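Local coordinates for insecticidal Delta-Endotoxin Cry8Ea1 (Bacillus Thuringiensis, PDB 3EB7), which kills larvae of the beetle Holotrichia parallela, probably by binding gut receptors and opening pores in gut-cell membranes, as three-domain Cry toxins do, at residues Ile59-Ala64 with Tyr128-Leu132; Ser46-Met52 with Arg68-Leu72; Cys182-Tyr186 with Val215-Met219; Trp201-Arg206 with Tyr243-Ile247; Val7-Ile11 with Glu210-Ser214. All blocks are in the same frame, centred on the assembly; numbering follows the deposited sequence. Where two conformers were deposited one is given.

Contact 1: Ile59-Ala64 with Tyr128-Leu132; sequences INQKIA and YEVPL
Ile63 is the centre of this contact between two connections, neither of them regular helix or strand. Ile63 CA lies 6.4 Å from Tyr128 CA, the closest such pair across the two segments. Asn60 leaves the preceding helix with positive phi (64/42). Residues 61-63 then run extended to Ala64, the N-cap position of the next helix, and Ile63 N is held by Glu56. Opposite, residues 129-131 have helical phi/psi, and Leu132 N bonds to Tyr128 O at 3.1 Å just ahead of another helix. Ile63 leaves its backbone sideways, but its m, t rotamer brings the chain end inward: CG1 sits 3.6 Å from Pro131 CB, and CD1 3.8 Å from Leu132 CD2. In the helical bundle of the toxin's N-terminal domain, these are the loops joining helix 47-59 to 65-93 and helix 99-119 to 133-153, so the contact ties two interhelical loops together at the same end of the bundle. Tyr128, chi1 m, brings its ring obliquely up to the extended backbone, with CD2 3.9 Å from Ile63 CA, CE2 3.6 Å from Lys62 O and OH 3.4 Å from Ala64 CB. Pro131 packs on a second isoleucine too. Ile59, chi1 p and chi2 t, sends CD1 to within 3.6 Å of Pro131 CD and 3.9 Å of Val130 CG1. Phe207 of helix 198-220 touches both Ile59 and Val130.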
# COMPACT_ATOMS: atom_id res chain seq x y z
N ILE A 59 5.37 -0.39 -19.23
CA ILE A 59 5.23 0.78 -20.06
C ILE A 59 5.63 0.57 -21.54
O ILE A 59 5.37 1.43 -22.37
CB ILE A 59 6.04 1.96 -19.47
CG1 ILE A 59 7.55 1.69 -19.58
CG2 ILE A 59 5.53 2.28 -18.03
CD1 ILE A 59 8.42 2.85 -19.14
N ASN A 60 6.28 -0.55 -21.84
CA ASN A 60 6.69 -0.86 -23.20
C ASN A 60 7.71 0.15 -23.71
O ASN A 60 7.63 0.59 -24.86
CB ASN A 60 5.47 -0.93 -24.12
CG ASN A 60 5.70 -1.80 -25.37
OD1 ASN A 60 6.64 -2.61 -25.42
ND2 ASN A 60 4.85 -1.62 -26.38
N GLN A 61 8.66 0.52 -22.85
CA GLN A 61 9.82 1.31 -23.25
C GLN A 61 11.09 0.55 -22.86
O GLN A 61 11.07 -0.29 -21.96
CB GLN A 61 9.84 2.71 -22.63
CG GLN A 61 8.57 3.54 -22.83
CD GLN A 61 8.42 4.17 -24.22
OE1 GLN A 61 7.34 4.68 -24.55
NE2 GLN A 61 9.49 4.15 -25.02
N LYS A 62 12.18 0.84 -23.55
CA LYS A 62 13.45 0.14 -23.37
C LYS A 62 14.40 1.16 -22.79
O LYS A 62 14.47 2.28 -23.29
CB LYS A 62 13.95 -0.33 -24.76
CG LYS A 62 14.74 -1.62 -24.78
CD LYS A 62 15.87 -1.54 -25.82
CE LYS A 62 17.04 -2.47 -25.43
NZ LYS A 62 18.40 -1.86 -25.65
N ILE A 63 15.13 0.80 -21.73
CA ILE A 63 16.16 1.67 -21.16
C ILE A 63 17.34 1.56 -22.11
O ILE A 63 17.64 0.46 -22.57
CB ILE A 63 16.56 1.30 -19.69
CG1 ILE A 63 15.35 1.48 -18.74
CG2 ILE A 63 17.72 2.19 -19.19
CD1 ILE A 63 15.43 0.66 -17.43
N ALA A 64 17.98 2.69 -22.45
CA ALA A 64 19.17 2.68 -23.29
C ALA A 64 20.25 1.84 -22.60
O ALA A 64 20.36 1.85 -21.36
CB ALA A 64 19.66 4.09 -23.54
N TYR A 128 14.18 8.44 -18.87
CA TYR A 128 14.09 7.07 -18.33
C TYR A 128 13.67 7.05 -16.87
O TYR A 128 13.79 6.04 -16.20
CB TYR A 128 15.42 6.31 -18.49
CG TYR A 128 15.88 6.27 -19.95
CD1 TYR A 128 16.96 7.04 -20.38
CD2 TYR A 128 15.21 5.49 -20.88
CE1 TYR A 128 17.37 7.03 -21.71
CE2 TYR A 128 15.60 5.48 -22.22
CZ TYR A 128 16.68 6.26 -22.62
OH TYR A 128 17.08 6.24 -23.94
N GLU A 129 13.18 8.17 -16.37
CA GLU A 129 12.81 8.27 -14.97
C GLU A 129 11.77 7.23 -14.58
O GLU A 129 11.81 6.71 -13.48
CB GLU A 129 12.27 9.67 -14.69
CG GLU A 129 13.26 10.79 -14.99
CD GLU A 129 13.09 11.39 -16.38
OE1 GLU A 129 12.49 10.77 -17.31
OE2 GLU A 129 13.60 12.52 -16.54
N VAL A 130 10.82 6.96 -15.47
CA VAL A 130 9.78 5.94 -15.25
C VAL A 130 10.33 4.48 -15.31
O VAL A 130 10.26 3.74 -14.32
CB VAL A 130 8.59 6.11 -16.21
CG1 VAL A 130 7.53 4.98 -16.00
CG2 VAL A 130 7.96 7.53 -16.08
N PRO A 131 10.90 4.06 -16.46
CA PRO A 131 11.37 2.67 -16.43
C PRO A 131 12.36 2.37 -15.28
O PRO A 131 12.48 1.21 -14.86
CB PRO A 131 12.02 2.47 -17.81
CG PRO A 131 12.31 3.87 -18.29
CD PRO A 131 11.20 4.72 -17.74
N LEU A 132 13.04 3.40 -14.77
CA LEU A 132 13.99 3.24 -13.65
C LEU A 132 13.40 3.53 -12.26
O LEU A 132 14.13 3.54 -11.29
CB LEU A 132 15.23 4.13 -13.85
CG LEU A 132 16.20 3.83 -15.00
CD1 LEU A 132 17.02 5.13 -15.28
CD2 LEU A 132 17.14 2.63 -14.72

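Contact 2: Ser46-Met52 with Arg68-Leu72; sequences SQWEIFM and RAKAL
Helices 47-59 and 65-93 follow one another in the N-terminal helical bundle and form an antiparallel helical hairpin. The axes of their segments 47-52 and 68-72 approach to 10.5 Å and cross at 140°; Glu49 and Leu72 have the nearest CA atoms, 6.9 Å apart. Arg68 reaches across with chi1 and chi2 both t. Its CG lies 3.9 Å from Met52 SD, and its NH1 makes a long, weak salt bridge to Glu49 OE1 at 3.5 Å, while NH2 pairs with Glu56, its stronger partner. One turn on, Ala71 offers its CB to Met52 CE at 3.6 Å; Met52 stretches out in an m, t, t rotamer to get there. Leu72, with chi1 at -98° and chi2 at 14°, places CD1 3.6 Å from Met52 CE and 3.8 Å from Ser46 OG. Ser46 is the N-cap of its helix, its OG accepting from Glu49 N at 2.9 Å. The same OG is 2.8 Å from water 1, which donates to Leu72 O at 3.0 Å.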
# COMPACT_ATOMS: atom_id res chain seq x y z
N SER A 46 21.62 -10.17 -11.21
CA SER A 46 21.25 -8.86 -10.70
C SER A 46 19.78 -8.82 -10.36
O SER A 46 18.93 -8.91 -11.25
CB SER A 46 21.53 -7.74 -11.68
OG SER A 46 20.86 -6.58 -11.20
N GLN A 47 19.49 -8.65 -9.07
CA GLN A 47 18.09 -8.47 -8.65
C GLN A 47 17.56 -7.09 -9.11
O GLN A 47 16.39 -6.93 -9.38
CB GLN A 47 17.92 -8.75 -7.15
CG GLN A 47 16.48 -8.91 -6.65
CD GLN A 47 15.74 -10.11 -7.24
OE1 GLN A 47 14.53 -10.07 -7.40
NE2 GLN A 47 16.48 -11.16 -7.62
N TRP A 48 18.46 -6.12 -9.29
CA TRP A 48 18.07 -4.80 -9.80
C TRP A 48 17.66 -4.78 -11.29
O TRP A 48 16.84 -3.94 -11.71
CB TRP A 48 19.19 -3.78 -9.53
CG TRP A 48 19.56 -3.70 -8.06
CD1 TRP A 48 20.49 -4.44 -7.41
CD2 TRP A 48 18.96 -2.86 -7.08
NE1 TRP A 48 20.54 -4.09 -6.08
CE2 TRP A 48 19.61 -3.12 -5.85
CE3 TRP A 48 17.96 -1.87 -7.12
CZ2 TRP A 48 19.28 -2.44 -4.66
CZ3 TRP A 48 17.64 -1.21 -5.97
CH2 TRP A 48 18.29 -1.50 -4.75
N GLU A 49 18.24 -5.68 -12.09
CA GLU A 49 17.86 -5.84 -13.50
C GLU A 49 16.40 -6.28 -13.58
O GLU A 49 15.69 -5.83 -14.42
CB GLU A 49 18.79 -6.83 -14.22
CG GLU A 49 18.23 -7.45 -15.51
CD GLU A 49 18.12 -6.46 -16.69
OE1 GLU A 49 18.45 -5.27 -16.54
OE2 GLU A 49 17.68 -6.88 -17.80
N ILE A 50 15.96 -7.15 -12.67
CA ILE A 50 14.54 -7.50 -12.54
C ILE A 50 13.57 -6.30 -12.32
O ILE A 50 12.48 -6.28 -12.91
CB ILE A 50 14.38 -8.63 -11.48
CG1 ILE A 50 15.13 -9.87 -11.97
CG2 ILE A 50 12.88 -8.95 -11.17
CD1 ILE A 50 15.34 -10.94 -10.90
N PHE A 51 13.96 -5.34 -11.50
CA PHE A 51 13.22 -4.08 -11.32
C PHE A 51 13.10 -3.26 -12.61
O PHE A 51 12.06 -2.63 -12.89
CB PHE A 51 13.84 -3.21 -10.18
CG PHE A 51 13.59 -3.75 -8.79
CD1 PHE A 51 14.65 -4.08 -7.96
CD2 PHE A 51 12.28 -3.90 -8.30
CE1 PHE A 51 14.42 -4.59 -6.65
CE2 PHE A 51 12.04 -4.38 -6.99
CZ PHE A 51 13.11 -4.74 -6.19
N MET A 52 14.17 -3.27 -13.41
CA MET A 52 14.16 -2.56 -14.67
C MET A 52 13.26 -3.26 -15.68
O MET A 52 12.42 -2.62 -16.34
CB MET A 52 15.58 -2.45 -15.23
CG MET A 52 16.51 -1.65 -14.40
SD MET A 52 18.12 -1.47 -15.26
CE MET A 52 19.09 -0.70 -13.95
N ARG A 68 21.43 1.39 -18.71
CA ARG A 68 21.26 0.11 -18.01
C ARG A 68 22.59 -0.41 -17.46
O ARG A 68 22.68 -0.78 -16.25
CB ARG A 68 20.62 -0.94 -18.92
CG ARG A 68 20.49 -2.31 -18.24
CD ARG A 68 19.96 -3.42 -19.19
NE ARG A 68 19.06 -2.90 -20.22
CZ ARG A 68 17.73 -2.83 -20.11
NH1 ARG A 68 17.08 -3.30 -19.02
NH2 ARG A 68 17.04 -2.33 -21.12
N ALA A 69 23.60 -0.47 -18.34
CA ALA A 69 24.94 -1.01 -17.99
C ALA A 69 25.54 -0.32 -16.77
O ALA A 69 26.05 -1.00 -15.86
CB ALA A 69 25.90 -0.91 -19.16
N LYS A 70 25.48 1.01 -16.76
CA LYS A 70 26.03 1.81 -15.67
C LYS A 70 25.31 1.61 -14.33
O LYS A 70 25.96 1.35 -13.32
CB LYS A 70 26.04 3.28 -16.05
CG LYS A 70 26.92 4.14 -15.22
CD LYS A 70 26.99 5.54 -15.88
CE LYS A 70 27.40 6.61 -14.86
NZ LYS A 70 27.64 7.96 -15.48
N ALA A 71 23.99 1.75 -14.31
CA ALA A 71 23.20 1.51 -13.09
C ALA A 71 23.47 0.09 -12.53
O ALA A 71 23.72 -0.07 -11.36
CB ALA A 71 21.72 1.70 -13.39
N LEU A 72 23.50 -0.92 -13.39
CA LEU A 72 23.79 -2.30 -12.97
C LEU A 72 25.15 -2.46 -12.34
O LEU A 72 25.28 -3.17 -11.33
CB LEU A 72 23.63 -3.26 -14.16
CG LEU A 72 22.35 -4.07 -14.40
CD1 LEU A 72 21.08 -3.65 -13.59
CD2 LEU A 72 22.06 -4.25 -15.90
O HOH W 1 22.99 -4.90 -10.49

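Contact 3: Cys182-Tyr186 with Val215-Met219; sequences CVQWY and VLDIM
Two buried stretches of helix run close to antiparallel here, their axes 10.4 Å apart at closest approach with 167° between their directions. Cys182 and Val215 have the nearest CA atoms, at 6.7 Å. Cys182 points toward the partner helix with chi1 m, and its CB rests 3.8 Å from Val215 CG1, Val215 having chi1 t, and 4.0 Å from Met219 CG. Met219 is the most bent of the side chains: chi1 is t, but chi2 at -92° and chi3 m curl the chain so that CE comes to 3.8 Å from Val183 CG2. Val183, chi1 t, leaves its helix sideways and meets Leu216 CD2 more loosely, at 4.4 Å from its CG2. The helices are 161-191 and 198-220, the last two of the N-terminal bundle, and they form its final helical hairpin, knit in this part by purely apolar side-chain packing. Tyr186, chi1 t and chi2 92°, turns one face of its ring to Leu216. With Leu216 in the m, t rotamer, CD1 sits 3.8 Å from the ring centroid and only 7° off the normal, a well-centred CH-pi contact. That ring also meets His469 edge-to-face and touches Met211 and Thr212 one turn back along helix 198-220. On the flank of that helix facing away from Tyr186, Ile218 packs on Gln138 and Asn141 of helix 133-153.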
# COMPACT_ATOMS: atom_id res chain seq x y z
N CYS A 182 9.26 9.95 -6.56
CA CYS A 182 8.37 8.78 -6.63
C CYS A 182 6.92 9.10 -7.03
O CYS A 182 6.39 8.54 -7.99
CB CYS A 182 8.34 8.07 -5.28
SG CYS A 182 9.87 7.17 -4.88
N VAL A 183 6.28 9.97 -6.26
CA VAL A 183 4.88 10.32 -6.52
C VAL A 183 4.76 10.93 -7.92
O VAL A 183 3.94 10.47 -8.72
CB VAL A 183 4.31 11.25 -5.39
CG1 VAL A 183 2.90 11.78 -5.75
CG2 VAL A 183 4.33 10.49 -4.04
N GLN A 184 5.61 11.89 -8.22
CA GLN A 184 5.60 12.56 -9.53
C GLN A 184 5.70 11.63 -10.74
O GLN A 184 4.84 11.66 -11.63
CB GLN A 184 6.69 13.67 -9.62
CG GLN A 184 6.80 14.24 -11.04
CD GLN A 184 8.03 15.12 -11.27
OE1 GLN A 184 8.64 15.65 -10.34
NE2 GLN A 184 8.39 15.27 -12.55
N TRP A 185 6.76 10.80 -10.77
CA TRP A 185 6.97 9.85 -11.86
C TRP A 185 6.02 8.68 -11.83
O TRP A 185 5.69 8.16 -12.89
CB TRP A 185 8.43 9.41 -11.92
CG TRP A 185 9.27 10.62 -12.32
CD1 TRP A 185 10.02 11.40 -11.49
CD2 TRP A 185 9.35 11.22 -13.62
NE1 TRP A 185 10.61 12.42 -12.20
CE2 TRP A 185 10.21 12.35 -13.51
CE3 TRP A 185 8.78 10.92 -14.87
CZ2 TRP A 185 10.54 13.18 -14.61
CZ3 TRP A 185 9.12 11.78 -16.00
CH2 TRP A 185 9.99 12.88 -15.84
N TYR A 186 5.50 8.33 -10.65
CA TYR A 186 4.36 7.41 -10.60
C TYR A 186 3.15 7.99 -11.35
O TYR A 186 2.56 7.30 -12.17
CB TYR A 186 3.96 7.04 -9.16
CG TYR A 186 2.65 6.27 -9.10
CD1 TYR A 186 2.64 4.86 -9.12
CD2 TYR A 186 1.43 6.95 -9.02
CE1 TYR A 186 1.40 4.13 -9.09
CE2 TYR A 186 0.21 6.27 -8.98
CZ TYR A 186 0.19 4.86 -9.03
OH TYR A 186 -1.04 4.21 -8.95
N VAL A 215 6.61 0.94 -5.45
CA VAL A 215 7.14 2.27 -5.38
C VAL A 215 6.44 2.99 -4.26
O VAL A 215 7.06 3.31 -3.27
CB VAL A 215 7.03 3.07 -6.74
CG1 VAL A 215 7.48 4.56 -6.53
CG2 VAL A 215 7.90 2.46 -7.80
N LEU A 216 5.14 3.23 -4.41
CA LEU A 216 4.35 3.94 -3.41
C LEU A 216 4.39 3.37 -2.01
O LEU A 216 4.56 4.12 -1.05
CB LEU A 216 2.90 4.13 -3.88
CG LEU A 216 2.71 4.93 -5.18
CD1 LEU A 216 1.26 5.13 -5.31
CD2 LEU A 216 3.51 6.32 -5.20
N ASP A 217 4.21 2.05 -1.88
CA ASP A 217 4.15 1.40 -0.54
C ASP A 217 5.44 1.58 0.25
O ASP A 217 5.39 1.86 1.45
CB ASP A 217 3.77 -0.10 -0.63
CG ASP A 217 2.25 -0.33 -0.97
OD1 ASP A 217 1.48 0.71 -0.99
OD2 ASP A 217 1.83 -1.52 -1.22
N ILE A 218 6.61 1.43 -0.38
CA ILE A 218 7.85 1.62 0.39
C ILE A 218 8.11 3.12 0.71
O ILE A 218 8.59 3.47 1.77
CB ILE A 218 9.13 0.94 -0.24
CG1 ILE A 218 10.25 0.84 0.80
CG2 ILE A 218 9.62 1.69 -1.48
CD1 ILE A 218 9.85 0.09 2.06
N MET A 219 7.79 3.98 -0.24
CA MET A 219 7.94 5.41 -0.07
C MET A 219 7.08 5.90 1.11
O MET A 219 7.52 6.75 1.88
CB MET A 219 7.59 6.10 -1.41
CG MET A 219 7.59 7.62 -1.39
SD MET A 219 5.93 8.28 -1.02
CE MET A 219 4.87 7.32 -2.06

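Contact 4: Trp201-Arg206 with Tyr243-Ile247; sequences WVEYNR and YTDPI
Pro246 pushes its ring against Trp201 and Val202: CG lies 3.7 Å from Trp201 CZ3, at the edge of the indole, and CD lies 4.2 Å from Val202 CG2. Residues 201-206 are regular helix, whereas 243-246 run extended, with psi between 130° and 171°. Val202 and Asp245 have the nearest CA atoms, 6.6 Å apart. Trp201, chi1 t, also hydrogen-bonds through NE1 to Glu267 and meets Phe263 edge-to-face. This is a domain junction of the three-domain Cry fold: helix 198-220, the last of the helical bundle, packs against the chain as it enters the second, beta-rich domain, where Thr244 pairs by backbone hydrogen bonds with Phe430. Between the polar groups of the two segments, water does the bridging. Water 2 donates to Val202 O (3.0 Å) and Asp245 OD1 (2.5 Å) and accepts from Asn205 ND2 (2.8 Å). Water 3 accepts from Arg206 NH1 (2.7 Å), in the conformer given, and donates to Asp245 OD2 (3.0 Å). Asp245, chi1 m, has a direct partner too, its OD1 forming a salt bridge with Arg209. Asn205, chi1 t, reaches toward the extended chain until ND2 is 3.5 Å from Tyr243 O, a carbonyl that Arg209 also binds.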
# COMPACT_ATOMS: atom_id res chain seq x y z
N TRP A 201 -7.02 -0.14 -20.74
CA TRP A 201 -7.37 -0.06 -19.33
C TRP A 201 -6.65 -1.14 -18.48
O TRP A 201 -6.10 -0.85 -17.42
CB TRP A 201 -8.89 -0.07 -19.14
CG TRP A 201 -9.19 0.25 -17.72
CD1 TRP A 201 -9.45 1.48 -17.18
CD2 TRP A 201 -9.24 -0.70 -16.63
NE1 TRP A 201 -9.64 1.36 -15.83
CE2 TRP A 201 -9.54 0.04 -15.47
CE3 TRP A 201 -9.08 -2.09 -16.53
CZ2 TRP A 201 -9.67 -0.57 -14.22
CZ3 TRP A 201 -9.19 -2.70 -15.28
CH2 TRP A 201 -9.49 -1.94 -14.15
N VAL A 202 -6.64 -2.39 -18.96
CA VAL A 202 -5.90 -3.49 -18.27
C VAL A 202 -4.43 -3.13 -18.01
O VAL A 202 -3.91 -3.34 -16.90
CB VAL A 202 -6.03 -4.84 -19.06
CG1 VAL A 202 -5.20 -5.96 -18.41
CG2 VAL A 202 -7.46 -5.24 -19.16
N GLU A 203 -3.78 -2.53 -19.00
CA GLU A 203 -2.38 -2.10 -18.92
C GLU A 203 -2.18 -0.99 -17.91
O GLU A 203 -1.26 -1.01 -17.08
CB GLU A 203 -1.89 -1.67 -20.31
CG GLU A 203 -1.96 -2.84 -21.32
CD GLU A 203 -1.81 -2.42 -22.80
OE1 GLU A 203 -1.68 -3.33 -23.63
OE2 GLU A 203 -1.83 -1.22 -23.15
N TYR A 204 -3.08 -0.02 -17.97
CA TYR A 204 -3.03 1.15 -17.10
C TYR A 204 -3.22 0.70 -15.64
O TYR A 204 -2.47 1.07 -14.76
CB TYR A 204 -4.16 2.09 -17.59
CG TYR A 204 -4.49 3.28 -16.73
CD1 TYR A 204 -5.40 3.17 -15.67
CD2 TYR A 204 -3.89 4.51 -16.97
CE1 TYR A 204 -5.73 4.27 -14.88
CE2 TYR A 204 -4.19 5.61 -16.21
CZ TYR A 204 -5.13 5.50 -15.17
OH TYR A 204 -5.42 6.64 -14.40
N ASN A 205 -4.24 -0.10 -15.39
CA ASN A 205 -4.48 -0.62 -14.08
C ASN A 205 -3.39 -1.58 -13.53
O ASN A 205 -3.15 -1.62 -12.34
CB ASN A 205 -5.84 -1.29 -14.07
CG ASN A 205 -6.18 -1.81 -12.72
OD1 ASN A 205 -6.38 -1.03 -11.77
ND2 ASN A 205 -6.17 -3.14 -12.58
N ARG A 206 -2.73 -2.33 -14.42
CA ARG A 206 -1.60 -3.17 -14.03
C ARG A 206 -0.41 -2.32 -13.55
O ARG A 206 0.26 -2.68 -12.56
CB ARG A 206 -1.19 -4.11 -15.20
CG ARG A 206 -0.12 -5.18 -14.87
CD ARG A 206 0.27 -6.03 -16.10
NE ARG A 206 0.86 -5.21 -17.17
CZ ARG A 206 0.43 -5.16 -18.43
NH1 ARG A 206 -0.60 -5.92 -18.85
NH2 ARG A 206 1.05 -4.37 -19.28
N TYR A 243 -6.28 -3.22 -7.13
CA TYR A 243 -7.16 -4.05 -7.91
C TYR A 243 -6.37 -5.03 -8.76
O TYR A 243 -5.43 -4.61 -9.46
CB TYR A 243 -8.03 -3.18 -8.79
CG TYR A 243 -8.98 -2.28 -8.03
CD1 TYR A 243 -8.51 -1.11 -7.37
CD2 TYR A 243 -10.33 -2.57 -7.97
CE1 TYR A 243 -9.42 -0.25 -6.68
CE2 TYR A 243 -11.23 -1.71 -7.28
CZ TYR A 243 -10.77 -0.58 -6.66
OH TYR A 243 -11.68 0.22 -6.02
N THR A 244 -6.73 -6.32 -8.70
CA THR A 244 -6.10 -7.33 -9.56
C THR A 244 -6.61 -7.22 -10.98
O THR A 244 -7.57 -6.50 -11.24
CB THR A 244 -6.24 -8.80 -9.00
OG1 THR A 244 -7.59 -9.04 -8.60
CG2 THR A 244 -5.32 -9.00 -7.80
N ASP A 245 -6.00 -7.95 -11.94
CA ASP A 245 -6.44 -7.84 -13.34
C ASP A 245 -7.89 -8.36 -13.47
O ASP A 245 -8.30 -9.24 -12.73
CB ASP A 245 -5.50 -8.56 -14.31
CG ASP A 245 -4.12 -7.87 -14.51
OD1 ASP A 245 -3.82 -6.74 -14.03
OD2 ASP A 245 -3.28 -8.51 -15.18
N PRO A 246 -8.68 -7.80 -14.40
CA PRO A 246 -10.02 -8.34 -14.59
C PRO A 246 -10.03 -9.88 -14.87
O PRO A 246 -9.12 -10.42 -15.55
CB PRO A 246 -10.54 -7.53 -15.79
CG PRO A 246 -9.83 -6.27 -15.73
CD PRO A 246 -8.43 -6.64 -15.28
N ILE A 247 -11.05 -10.58 -14.33
CA ILE A 247 -11.11 -12.04 -14.43
C ILE A 247 -11.86 -12.43 -15.69
O ILE A 247 -13.06 -12.80 -15.66
CB ILE A 247 -11.68 -12.69 -13.14
CG1 ILE A 247 -10.92 -12.14 -11.91
CG2 ILE A 247 -11.49 -14.22 -13.21
CD1 ILE A 247 -11.57 -12.40 -10.59
O HOH W 2 -5.28 -4.79 -14.70
O HOH W 3 -2.06 -7.94 -17.89

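Contact 5: Val7-Ile11 with Glu210-Ser214; sequences VKTAI and EMTLS
Val7 begins the contact with chi1 t, its two methyls spread over the neighbouring helix: CG1 is 3.8 Å from Leu213 CD1, while CG2 is 4.0 Å from both Glu210 CG and Ser214 OG. A turn later comes Ala10, where the backbones are closest. Its CA is 5.2 Å from that of Ser214, and its CB lies 3.7 Å from Ser214 CA and 3.9 Å from Leu213 O; the small methyl permits this approach. The axes of the two segments pass 9.1 Å apart at 40°, running in roughly the same direction. Here helix 2-20, the first of the toxin's N-terminal bundle, lies beside helix 198-220, the last, so the contact brings together the two ends of the bundle's sequence. Helix 198-220 has a wider pi-type turn at 212-214, the turn that Ala10 CB packs against. Ile11 follows, its CA 6.5 Å from that of Leu213. In the m, t rotamer its CD1 swings in to 4.0 Å from Leu213 CD2, so that Leu213, itself m, t, is gripped by Val7 and Ile11 together.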
# COMPACT_ATOMS: atom_id res chain seq x y z
N VAL A 7 7.58 -7.80 -7.93
CA VAL A 7 6.47 -7.52 -7.03
C VAL A 7 6.61 -8.39 -5.79
O VAL A 7 6.33 -7.97 -4.68
CB VAL A 7 5.13 -7.74 -7.77
CG1 VAL A 7 3.96 -7.85 -6.80
CG2 VAL A 7 4.91 -6.57 -8.72
N LYS A 8 7.09 -9.61 -6.01
CA LYS A 8 7.39 -10.51 -4.93
C LYS A 8 8.45 -9.87 -4.04
O LYS A 8 8.30 -9.83 -2.84
CB LYS A 8 7.84 -11.86 -5.53
CG LYS A 8 7.72 -13.03 -4.61
CD LYS A 8 8.38 -14.25 -5.24
CE LYS A 8 8.99 -15.19 -4.19
NZ LYS A 8 10.45 -14.94 -3.98
N THR A 9 9.50 -9.34 -4.64
CA THR A 9 10.59 -8.70 -3.91
C THR A 9 10.14 -7.49 -3.11
O THR A 9 10.45 -7.35 -1.93
CB THR A 9 11.70 -8.27 -4.88
OG1 THR A 9 12.16 -9.44 -5.58
CG2 THR A 9 12.87 -7.61 -4.13
N ALA A 10 9.42 -6.60 -3.79
CA ALA A 10 8.94 -5.36 -3.21
C ALA A 10 7.96 -5.62 -2.07
O ALA A 10 8.01 -4.93 -1.05
CB ALA A 10 8.28 -4.52 -4.30
N ILE A 11 7.07 -6.60 -2.23
CA ILE A 11 6.10 -6.91 -1.15
C ILE A 11 6.81 -7.45 0.08
O ILE A 11 6.47 -7.10 1.22
CB ILE A 11 4.99 -7.86 -1.61
CG1 ILE A 11 3.92 -7.07 -2.37
CG2 ILE A 11 4.37 -8.58 -0.44
CD1 ILE A 11 2.89 -7.94 -3.06
N GLU A 210 0.96 -2.52 -9.75
CA GLU A 210 2.33 -2.94 -9.54
C GLU A 210 3.19 -1.86 -8.94
O GLU A 210 4.01 -2.16 -8.09
CB GLU A 210 2.96 -3.44 -10.85
CG GLU A 210 2.43 -4.83 -11.26
CD GLU A 210 3.35 -5.53 -12.29
OE1 GLU A 210 4.58 -5.17 -12.41
OE2 GLU A 210 2.82 -6.45 -12.96
N MET A 211 3.01 -0.62 -9.38
CA MET A 211 3.82 0.50 -8.87
C MET A 211 3.38 1.05 -7.54
O MET A 211 4.17 1.65 -6.83
CB MET A 211 3.94 1.63 -9.92
CG MET A 211 4.55 1.18 -11.25
SD MET A 211 6.16 0.35 -11.05
CE MET A 211 7.21 1.81 -11.03
N THR A 212 2.12 0.86 -7.18
CA THR A 212 1.70 1.11 -5.82
C THR A 212 2.48 0.18 -4.90
O THR A 212 3.03 0.63 -3.89
CB THR A 212 0.21 0.82 -5.66
OG1 THR A 212 -0.53 1.64 -6.58
CG2 THR A 212 -0.27 1.10 -4.19
N LEU A 213 2.50 -1.12 -5.25
CA LEU A 213 3.25 -2.14 -4.53
C LEU A 213 4.76 -1.91 -4.52
O LEU A 213 5.38 -2.03 -3.48
CB LEU A 213 2.97 -3.55 -5.11
CG LEU A 213 1.56 -4.05 -5.02
CD1 LEU A 213 1.36 -5.21 -5.93
CD2 LEU A 213 1.18 -4.38 -3.56
N SER A 214 5.34 -1.56 -5.67
CA SER A 214 6.81 -1.46 -5.84
C SER A 214 7.44 -0.10 -5.56
O SER A 214 8.67 0.02 -5.51
CB SER A 214 7.22 -1.86 -7.28
OG SER A 214 6.67 -3.12 -7.65

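Contacts 3, 4 and 5 are buried and share helix 198-220, which meets the second domain at 201-206, helix 2-20 at 210-214 and helix 161-191 at 215-219. Contacts 1 and 2 are only partly buried, farther from the chain's centre, and touch chiefly through Met52, which packs on Ile63 and Leu132, and through a weak hydrogen bond from Arg68 to Ile63 O. Trp185 packs on Glu129 and Val130 of contact 1; Gln47 and Phe51 reach Thr9. Chemistry follows place: contacts 3 and 5, inside the bundle, are essentially apolar; contact 1, between loops, is apolar too, with the Tyr128 ring against backbone; contact 2 adds a salt bridge and a water; contact 4, between domains, combines proline packing with bridging waters.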